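Local structure of separin (Saccharomyces cerevisiae, 5U1T) at residues V327-T332 with L345-C350; E1193-T1198 with G1496-A1501; T1217-L1222 with Y1579-A1584. The protein is a caspase-like cysteine protease that cleaves the Scc1 subunit of cohesin at the onset of anaphase and is held inactive by securin during most of the cell cycle. All coordinates share one frame; numbering follows the deposited sequence.

Interaction 1: residues V327-T332 with L345-C350; sequences VCLWST and LRQFDC
Between segments 327-332 and 345-350, W330 and F348 have the nearest CA atoms, 8.9 Å apart, and the segment axes run closer to antiparallel than parallel (143°) and keep 12.6 Å between them. So wide a gap needs a large side chain to span it, and the tryptophan does so: its indole reaches across, and CH2 at the far end of the six-membered ring lies 3.7 Å from CB of F348. The phenyl group then turns its edge to the indole face in a T-shaped pair, ring centres 5.8 Å apart and planes at 87°. Having CG anti to the backbone N (chi1 178°) carries the F348 ring to that face. Q347 comes to the indole edge instead, with OE1 3.4 Å from W330 CZ2. A glutamine suits this buried place because its polar end has partners of its own: OE1 is hydrogen-bonded to T351 and NE2 to T309. Helices 319-336 and 342-357 thus form a helical hairpin in the N-terminal helical domain. Helix 298-313 closes over L329 and Q347 through I304, A308 and L305, while F348 is packed against L378 and C382 of helix 365-384 and I394 of helix 388-404.

Interaction 2: residues E1193-T1198 with G1496-A1501; sequences ESNQTT and GCSSAA
N1195 and S1498 bring the backbones nearest, with CA atoms 8.9 Å apart, where segment 1193-1198 of helix 1180-1198 faces a loop made of two successive beta turns. The loop follows strand 1492-1494 of the caspase-like (clan CD) sheet and carries C1497, the active-site cysteine by similarity, just past the strand's C-terminal end, where this fold places its nucleophile. A type II turn runs from G1496 to S1499, with C1497 and S1498 as its central residues. S1498 takes left-handed helical backbone angles there (61°/26°), and a type I turn from S1498 to A1501 carries the chain onward.

The two segments bury only 76 Å² between them and share no hydrogen bond. T1198 points its CB toward the loop, and its methyl CG2 comes within 4.4 Å of C1497 SG, a small aliphatic group beside the sulfur that adds little bulk. Apolar side chains of another protein chain pack on T1198 and on C1497, so T1198, the cysteine and that chain meet at one place.

The polar half of the contact works through a third residue. N1195 OD1 and S1498 OG are 4.4 Å apart, and both turn to D1531. Asparagine and serine suit the task, one offering a carbonyl oxygen and the other a hydroxyl, each on a short side chain. The D1531 backbone N donates to N1195 OD1, while its carboxylate oxygen OD1 is hydrogen-bonded to S1498 OG.

Interaction 3: residues T1217-L1222 with Y1579-A1584; sequences TTRYDL and YLNGAA
L1580 fills the angle between R1219 and L1222, successive contact residues of one helix face, and this is the tight part of the contact: the leucine loses more surface here than any other residue and meets both partners together, its methyl CD1 3.5 Å from L1222 CB. The same methyl lies 3.6 Å above one face of the R1219 guanidinium, toward the rim, an apolar fit that keeps the edge of the arginine available for polar partners. A bend at chi3 (89°) turns that group back over the leucine, where NE is hydrogen-bonded to T1197 and NH2 to S1194. The loop holding L1580 leads into strand 1585-1589, the antiparallel strand at one end of the caspase-like sheet within this chain, and D1223 OD1 of helix 1209-1237 accepts bonds from the backbone N of both Y1579 and L1580. A methionine at R1219 has no N-H to offer, which would probably leave the hydroxyls of S1194 and T1197 without this partner and weaken the tie to helix 1180-1198. The packing is looser at N1581: its ND2 stands 3.7 Å from R1219 NH1 without a bond, while its OD1 accepts from the T1533 backbone N. On the solvent side of the helix, Y1220 and D1221 direct their CB atoms away from the loop, and T1217 is likewise exposed.

Overall arrangement
Interaction 1 lies in the N-terminal helical domain, its centre about 108 Å from that of interaction 2 and 119 Å from that of interaction 3, on the opposite side of the chain's centre. It is a buried contact between near neighbours in sequence and rests on aromatic rings. Interactions 2 and 3 join residues hundreds of positions apart, within the protease end of the molecule. Their centres are 11 Å apart and they touch, the arginine of interaction 3 tying to the helix that interaction 2 uses. Interaction 3 is buried and mixes apolar packing with an arginine; interaction 2, partly buried, is sparse, with no direct bond, its polar groups meeting through D1531 beside the probable catalytic cysteine.

Interaction 1: residues V327-T332 with L345-C350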
loop_
_atom_site.group_PDB
_atom_site.type_symbol
_atom_site.label_atom_id
_atom_site.label_comp_id
_atom_site.label_asym_id
_atom_site.label_seq_id
_atom_site.Cartn_x
_atom_site.Cartn_y
_atom_site.Cartn_z
ATOM N N VAL A 327 32.789 -44.953 39.335
ATOM C CA VAL A 327 33.949 -44.186 38.896
ATOM C C VAL A 327 35.168 -45.093 38.776
ATOM O O VAL A 327 35.921 -45.018 37.802
ATOM C CB VAL A 327 34.282 -43.041 39.866
ATOM C CG1 VAL A 327 35.535 -42.328 39.415
ATOM C CG2 VAL A 327 33.121 -42.073 39.987
ATOM N N CYS A 328 35.347 -45.950 39.777
ATOM C CA CYS A 328 36.451 -46.906 39.801
ATOM C C CYS A 328 36.434 -47.829 38.590
ATOM O O CYS A 328 37.456 -48.049 37.938
ATOM C CB CYS A 328 36.408 -47.756 41.083
ATOM S SG CYS A 328 36.862 -46.889 42.621
ATOM N N LEU A 329 35.264 -48.375 38.297
ATOM C CA LEU A 329 35.131 -49.327 37.206
ATOM C C LEU A 329 35.418 -48.680 35.856
ATOM O O LEU A 329 36.184 -49.220 35.059
ATOM C CB LEU A 329 33.735 -49.956 37.239
ATOM C CG LEU A 329 33.248 -50.951 36.188
ATOM C CD1 LEU A 329 34.086 -52.211 36.208
ATOM C CD2 LEU A 329 31.777 -51.265 36.414
ATOM N N TRP A 330 34.830 -47.513 35.609
ATOM C CA TRP A 330 34.932 -46.912 34.288
ATOM C C TRP A 330 36.271 -46.234 34.071
ATOM O O TRP A 330 36.682 -46.017 32.929
ATOM C CB TRP A 330 33.782 -45.933 34.054
ATOM C CG TRP A 330 32.538 -46.661 33.726
ATOM C CD1 TRP A 330 31.494 -46.918 34.562
ATOM C CD2 TRP A 330 32.224 -47.288 32.480
ATOM N NE1 TRP A 330 30.534 -47.652 33.907
ATOM C CE2 TRP A 330 30.959 -47.894 32.626
ATOM C CE3 TRP A 330 32.882 -47.384 31.248
ATOM C CZ2 TRP A 330 30.334 -48.592 31.582
ATOM C CZ3 TRP A 330 32.258 -48.074 30.208
ATOM C CH2 TRP A 330 31.000 -48.672 30.386
ATOM N N SER A 331 36.965 -45.919 35.158
ATOM C CA SER A 331 38.298 -45.370 35.025
ATOM C C SER A 331 39.242 -46.466 34.547
ATOM O O SER A 331 40.134 -46.211 33.742
ATOM C CB SER A 331 38.779 -44.768 36.339
ATOM O OG SER A 331 37.802 -43.912 36.894
ATOM N N THR A 332 39.035 -47.692 35.024
ATOM C CA THR A 332 39.882 -48.801 34.591
ATOM C C THR A 332 39.591 -49.145 33.130
ATOM O O THR A 332 40.486 -49.581 32.409
ATOM C CB THR A 332 39.699 -50.073 35.464
ATOM O OG1 THR A 332 39.766 -49.726 36.849
ATOM C CG2 THR A 332 40.789 -51.105 35.161
ATOM N N LEU A 345 29.077 -51.175 25.961
ATOM C CA LEU A 345 28.107 -50.158 25.556
ATOM C C LEU A 345 26.749 -50.365 26.200
ATOM O O LEU A 345 26.039 -49.398 26.488
ATOM C CB LEU A 345 27.967 -50.146 24.036
ATOM C CG LEU A 345 29.266 -49.741 23.343
ATOM C CD1 LEU A 345 29.245 -50.115 21.881
ATOM C CD2 LEU A 345 29.505 -48.257 23.521
ATOM N N ARG A 346 26.381 -51.626 26.411
ATOM C CA ARG A 346 25.158 -51.949 27.142
ATOM C C ARG A 346 25.281 -51.462 28.584
ATOM O O ARG A 346 24.347 -50.879 29.135
ATOM C CB ARG A 346 24.863 -53.461 27.120
ATOM C CG ARG A 346 24.363 -54.026 25.781
ATOM C CD ARG A 346 23.408 -53.077 25.061
ATOM N NE ARG A 346 24.082 -52.308 24.013
ATOM C CZ ARG A 346 23.533 -51.279 23.373
ATOM N NH1 ARG A 346 22.302 -50.888 23.682
ATOM N NH2 ARG A 346 24.217 -50.637 22.433
ATOM N N GLN A 347 26.437 -51.703 29.193
ATOM C CA GLN A 347 26.636 -51.326 30.585
ATOM C C GLN A 347 26.668 -49.809 30.693
ATOM O O GLN A 347 26.096 -49.239 31.626
ATOM C CB GLN A 347 27.920 -51.940 31.151
ATOM C CG GLN A 347 27.782 -52.455 32.590
ATOM C CD GLN A 347 27.589 -51.342 33.620
ATOM O OE1 GLN A 347 28.379 -50.400 33.689
ATOM N NE2 GLN A 347 26.537 -51.456 34.427
ATOM N N PHE A 348 27.323 -49.165 29.727
ATOM C CA PHE A 348 27.403 -47.711 29.694
ATOM C C PHE A 348 26.007 -47.137 29.689
ATOM O O PHE A 348 25.605 -46.454 30.633
ATOM C CB PHE A 348 28.176 -47.225 28.467
ATOM C CG PHE A 348 28.259 -45.716 28.350
ATOM C CD1 PHE A 348 27.277 -45.000 27.687
ATOM C CD2 PHE A 348 29.331 -45.022 28.883
ATOM C CE1 PHE A 348 27.360 -43.620 27.570
ATOM C CE2 PHE A 348 29.411 -43.643 28.762
ATOM C CZ PHE A 348 28.424 -42.946 28.105
ATOM N N ASP A 349 25.275 -47.431 28.615
ATOM C CA ASP A 349 23.894 -46.997 28.460
ATOM C C ASP A 349 23.119 -47.220 29.750
ATOM O O ASP A 349 22.377 -46.357 30.194
ATOM C CB ASP A 349 23.237 -47.736 27.298
ATOM C CG ASP A 349 23.771 -47.289 25.958
ATOM O OD1 ASP A 349 24.790 -46.562 25.943
ATOM O OD2 ASP A 349 23.176 -47.665 24.925
ATOM N N CYS A 350 23.346 -48.362 30.380
ATOM C CA CYS A 350 22.685 -48.666 31.636
ATOM C C CYS A 350 23.191 -47.805 32.795
ATOM O O CYS A 350 22.398 -47.284 33.578
ATOM C CB CYS A 350 22.861 -50.142 31.966
ATOM S SG CYS A 350 21.863 -50.672 33.349
#

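Interaction 2: residues E1193-T1198 with G1496-A1501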
loop_
_atom_site.group_PDB
_atom_site.type_symbol
_atom_site.label_atom_id
_atom_site.label_comp_id
_atom_site.label_asym_id
_atom_site.label_seq_id
_atom_site.Cartn_x
_atom_site.Cartn_y
_atom_site.Cartn_z
ATOM N N GLU A 1193 -18.891 41.609 -7.051
ATOM C CA GLU A 1193 -18.577 42.971 -6.620
ATOM C C GLU A 1193 -19.628 43.496 -5.659
ATOM O O GLU A 1193 -19.300 44.013 -4.595
ATOM C CB GLU A 1193 -18.463 43.924 -7.812
ATOM C CG GLU A 1193 -17.117 43.893 -8.537
ATOM C CD GLU A 1193 -17.122 44.721 -9.822
ATOM O OE1 GLU A 1193 -17.640 45.865 -9.795
ATOM O OE2 GLU A 1193 -16.629 44.228 -10.862
ATOM N N SER A 1194 -20.894 43.395 -6.049
ATOM C CA SER A 1194 -21.982 43.756 -5.156
ATOM C C SER A 1194 -21.920 42.933 -3.857
ATOM O O SER A 1194 -22.139 43.467 -2.773
ATOM C CB SER A 1194 -23.333 43.566 -5.843
ATOM O OG SER A 1194 -24.392 43.877 -4.950
ATOM N N ASN A 1195 -21.624 41.642 -3.977
ATOM C CA ASN A 1195 -21.482 40.788 -2.803
ATOM C C ASN A 1195 -20.473 41.406 -1.856
ATOM O O ASN A 1195 -20.735 41.586 -0.661
ATOM C CB ASN A 1195 -21.059 39.379 -3.198
ATOM C CG ASN A 1195 -22.235 38.458 -3.405
ATOM O OD1 ASN A 1195 -23.366 38.855 -3.233
ATOM N ND2 ASN A 1195 -21.969 37.222 -3.784
ATOM N N GLN A 1196 -19.329 41.754 -2.434
ATOM C CA GLN A 1196 -18.270 42.490 -1.764
ATOM C C GLN A 1196 -18.761 43.743 -1.027
ATOM O O GLN A 1196 -18.421 43.954 0.141
ATOM C CB GLN A 1196 -17.219 42.876 -2.790
ATOM C CG GLN A 1196 -16.299 43.946 -2.340
ATOM C CD GLN A 1196 -15.107 43.349 -1.672
ATOM O OE1 GLN A 1196 -14.535 42.378 -2.186
ATOM N NE2 GLN A 1196 -14.727 43.888 -0.507
ATOM N N THR A 1197 -19.559 44.569 -1.702
ATOM C CA THR A 1197 -20.058 45.824 -1.121
ATOM C C THR A 1197 -20.909 45.564 0.111
ATOM O O THR A 1197 -21.190 46.459 0.900
ATOM C CB THR A 1197 -20.912 46.626 -2.125
ATOM O OG1 THR A 1197 -22.048 45.843 -2.509
ATOM C CG2 THR A 1197 -20.107 47.000 -3.360
ATOM N N THR A 1198 -21.300 44.307 0.259
ATOM C CA THR A 1198 -22.293 43.910 1.223
ATOM C C THR A 1198 -21.663 43.479 2.558
ATOM O O THR A 1198 -22.249 43.701 3.621
ATOM C CB THR A 1198 -23.159 42.798 0.601
ATOM O OG1 THR A 1198 -24.428 43.351 0.219
ATOM C CG2 THR A 1198 -23.334 41.615 1.524
ATOM N N GLY A 1496 -32.681 35.572 3.225
ATOM C CA GLY A 1496 -31.379 36.081 3.630
ATOM C C GLY A 1496 -30.360 36.176 2.504
ATOM O O GLY A 1496 -30.570 35.618 1.428
ATOM N N CYS A 1497 -29.260 36.885 2.760
ATOM C CA CYS A 1497 -28.137 36.940 1.826
ATOM C C CYS A 1497 -27.743 35.579 1.284
ATOM O O CYS A 1497 -27.340 34.695 2.039
ATOM C CB CYS A 1497 -26.910 37.561 2.488
ATOM S SG CYS A 1497 -26.960 39.333 2.605
ATOM N N SER A 1498 -27.865 35.430 -0.028
ATOM C CA SER A 1498 -27.300 34.308 -0.779
ATOM C C SER A 1498 -27.817 32.937 -0.375
ATOM O O SER A 1498 -27.130 31.947 -0.586
ATOM C CB SER A 1498 -25.776 34.314 -0.667
ATOM O OG SER A 1498 -25.198 35.312 -1.484
ATOM N N SER A 1499 -29.028 32.866 0.167
ATOM C CA SER A 1499 -29.635 31.570 0.444
ATOM C C SER A 1499 -29.803 30.688 -0.806
ATOM O O SER A 1499 -29.647 29.467 -0.726
ATOM C CB SER A 1499 -30.985 31.761 1.115
ATOM O OG SER A 1499 -31.718 32.752 0.434
ATOM N N ALA A 1500 -30.106 31.294 -1.956
ATOM C CA ALA A 1500 -30.264 30.530 -3.193
ATOM C C ALA A 1500 -29.016 30.564 -4.077
ATOM O O ALA A 1500 -29.044 30.093 -5.215
ATOM C CB ALA A 1500 -31.458 31.034 -3.972
ATOM N N ALA A 1501 -27.922 31.117 -3.575
ATOM C CA ALA A 1501 -26.699 31.149 -4.366
ATOM C C ALA A 1501 -26.105 29.753 -4.452
ATOM O O ALA A 1501 -26.481 28.865 -3.680
ATOM C CB ALA A 1501 -25.698 32.120 -3.781
#

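Interaction 3: residues T1217-L1222 with Y1579-A1584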
loop_
_atom_site.group_PDB
_atom_site.type_symbol
_atom_site.label_atom_id
_atom_site.label_comp_id
_atom_site.label_asym_id
_atom_site.label_seq_id
_atom_site.Cartn_x
_atom_site.Cartn_y
_atom_site.Cartn_z
ATOM N N THR A 1217 -22.735 55.170 -4.931
ATOM C CA THR A 1217 -22.383 55.320 -6.326
ATOM C C THR A 1217 -22.099 53.961 -6.914
ATOM O O THR A 1217 -22.605 53.628 -7.993
ATOM C CB THR A 1217 -21.167 56.210 -6.503
ATOM O OG1 THR A 1217 -21.540 57.565 -6.228
ATOM C CG2 THR A 1217 -20.641 56.103 -7.922
ATOM N N THR A 1218 -21.303 53.179 -6.186
ATOM C CA THR A 1218 -20.878 51.862 -6.636
ATOM C C THR A 1218 -22.048 50.889 -6.801
ATOM O O THR A 1218 -22.089 50.152 -7.785
ATOM C CB THR A 1218 -19.825 51.244 -5.661
ATOM O OG1 THR A 1218 -18.567 51.922 -5.809
ATOM C CG2 THR A 1218 -19.623 49.756 -5.932
ATOM N N ARG A 1219 -22.989 50.878 -5.856
ATOM C CA ARG A 1219 -24.112 49.943 -5.939
ATOM C C ARG A 1219 -25.127 50.364 -7.008
ATOM O O ARG A 1219 -25.673 49.517 -7.718
ATOM C CB ARG A 1219 -24.804 49.786 -4.587
ATOM C CG ARG A 1219 -23.906 49.240 -3.502
ATOM C CD ARG A 1219 -24.698 48.514 -2.450
ATOM N NE ARG A 1219 -24.870 47.109 -2.789
ATOM C CZ ARG A 1219 -26.048 46.540 -3.005
ATOM N NH1 ARG A 1219 -27.143 47.270 -2.916
ATOM N NH2 ARG A 1219 -26.132 45.246 -3.307
ATOM N N TYR A 1220 -25.385 51.660 -7.138
ATOM C CA TYR A 1220 -26.268 52.135 -8.205
ATOM C C TYR A 1220 -25.637 51.824 -9.567
ATOM O O TYR A 1220 -26.328 51.592 -10.564
ATOM C CB TYR A 1220 -26.550 53.636 -8.064
ATOM C CG TYR A 1220 -27.855 53.969 -7.360
ATOM C CD1 TYR A 1220 -27.913 54.106 -5.974
ATOM C CD2 TYR A 1220 -29.039 54.175 -8.092
ATOM C CE1 TYR A 1220 -29.118 54.437 -5.320
ATOM C CE2 TYR A 1220 -30.254 54.507 -7.446
ATOM C CZ TYR A 1220 -30.283 54.630 -6.046
ATOM O OH TYR A 1220 -31.476 54.949 -5.401
ATOM N N ASP A 1221 -24.312 51.802 -9.592
ATOM C CA ASP A 1221 -23.568 51.511 -10.803
ATOM C C ASP A 1221 -23.579 50.031 -11.141
ATOM O O ASP A 1221 -23.664 49.632 -12.301
ATOM C CB ASP A 1221 -22.140 51.981 -10.647
ATOM C CG ASP A 1221 -21.488 52.215 -11.954
ATOM O OD1 ASP A 1221 -20.948 51.247 -12.534
ATOM O OD2 ASP A 1221 -21.552 53.371 -12.417
ATOM N N LEU A 1222 -23.461 49.222 -10.103
ATOM C CA LEU A 1222 -23.556 47.787 -10.233
ATOM C C LEU A 1222 -24.957 47.404 -10.682
ATOM O O LEU A 1222 -25.128 46.475 -11.470
ATOM C CB LEU A 1222 -23.198 47.112 -8.904
ATOM C CG LEU A 1222 -21.706 47.014 -8.608
ATOM C CD1 LEU A 1222 -21.445 46.607 -7.153
ATOM C CD2 LEU A 1222 -21.079 46.017 -9.573
ATOM N N TYR A 1579 -32.417 45.864 -9.467
ATOM C CA TYR A 1579 -31.792 44.620 -9.900
ATOM C C TYR A 1579 -30.894 44.007 -8.828
ATOM O O TYR A 1579 -31.113 42.862 -8.465
ATOM C CB TYR A 1579 -31.012 44.831 -11.208
ATOM C CG TYR A 1579 -31.917 45.303 -12.311
ATOM C CD1 TYR A 1579 -32.198 46.652 -12.462
ATOM C CD2 TYR A 1579 -32.549 44.400 -13.163
ATOM C CE1 TYR A 1579 -33.055 47.090 -13.432
ATOM C CE2 TYR A 1579 -33.406 44.833 -14.149
ATOM C CZ TYR A 1579 -33.648 46.182 -14.284
ATOM O OH TYR A 1579 -34.495 46.659 -15.264
ATOM N N LEU A 1580 -29.902 44.742 -8.322
ATOM C CA LEU A 1580 -29.000 44.182 -7.300
ATOM C C LEU A 1580 -29.765 43.555 -6.126
ATOM O O LEU A 1580 -29.343 42.537 -5.586
ATOM C CB LEU A 1580 -28.026 45.238 -6.760
ATOM C CG LEU A 1580 -26.792 45.631 -7.580
ATOM C CD1 LEU A 1580 -25.819 46.431 -6.734
ATOM C CD2 LEU A 1580 -26.098 44.425 -8.221
ATOM N N ASN A 1581 -30.899 44.153 -5.759
ATOM C CA ASN A 1581 -31.743 43.598 -4.706
ATOM C C ASN A 1581 -33.017 42.930 -5.235
ATOM O O ASN A 1581 -33.293 41.771 -4.894
ATOM C CB ASN A 1581 -32.096 44.689 -3.697
ATOM C CG ASN A 1581 -30.987 44.920 -2.684
ATOM O OD1 ASN A 1581 -30.433 43.973 -2.135
ATOM N ND2 ASN A 1581 -30.654 46.182 -2.445
ATOM N N GLY A 1582 -33.769 43.648 -6.076
ATOM C CA GLY A 1582 -35.036 43.167 -6.621
ATOM C C GLY A 1582 -35.003 41.928 -7.523
ATOM O O GLY A 1582 -36.004 41.213 -7.630
ATOM N N ALA A 1583 -33.867 41.669 -8.175
ATOM C CA ALA A 1583 -33.737 40.508 -9.055
ATOM C C ALA A 1583 -33.212 39.296 -8.302
ATOM O O ALA A 1583 -33.115 38.199 -8.854
ATOM C CB ALA A 1583 -32.821 40.826 -10.235
ATOM N N ALA A 1584 -32.869 39.512 -7.035
ATOM C CA ALA A 1584 -32.246 38.485 -6.217
ATOM C C ALA A 1584 -33.202 37.361 -5.787
ATOM O O ALA A 1584 -32.815 36.192 -5.808
ATOM C CB ALA A 1584 -31.608 39.127 -5.004
#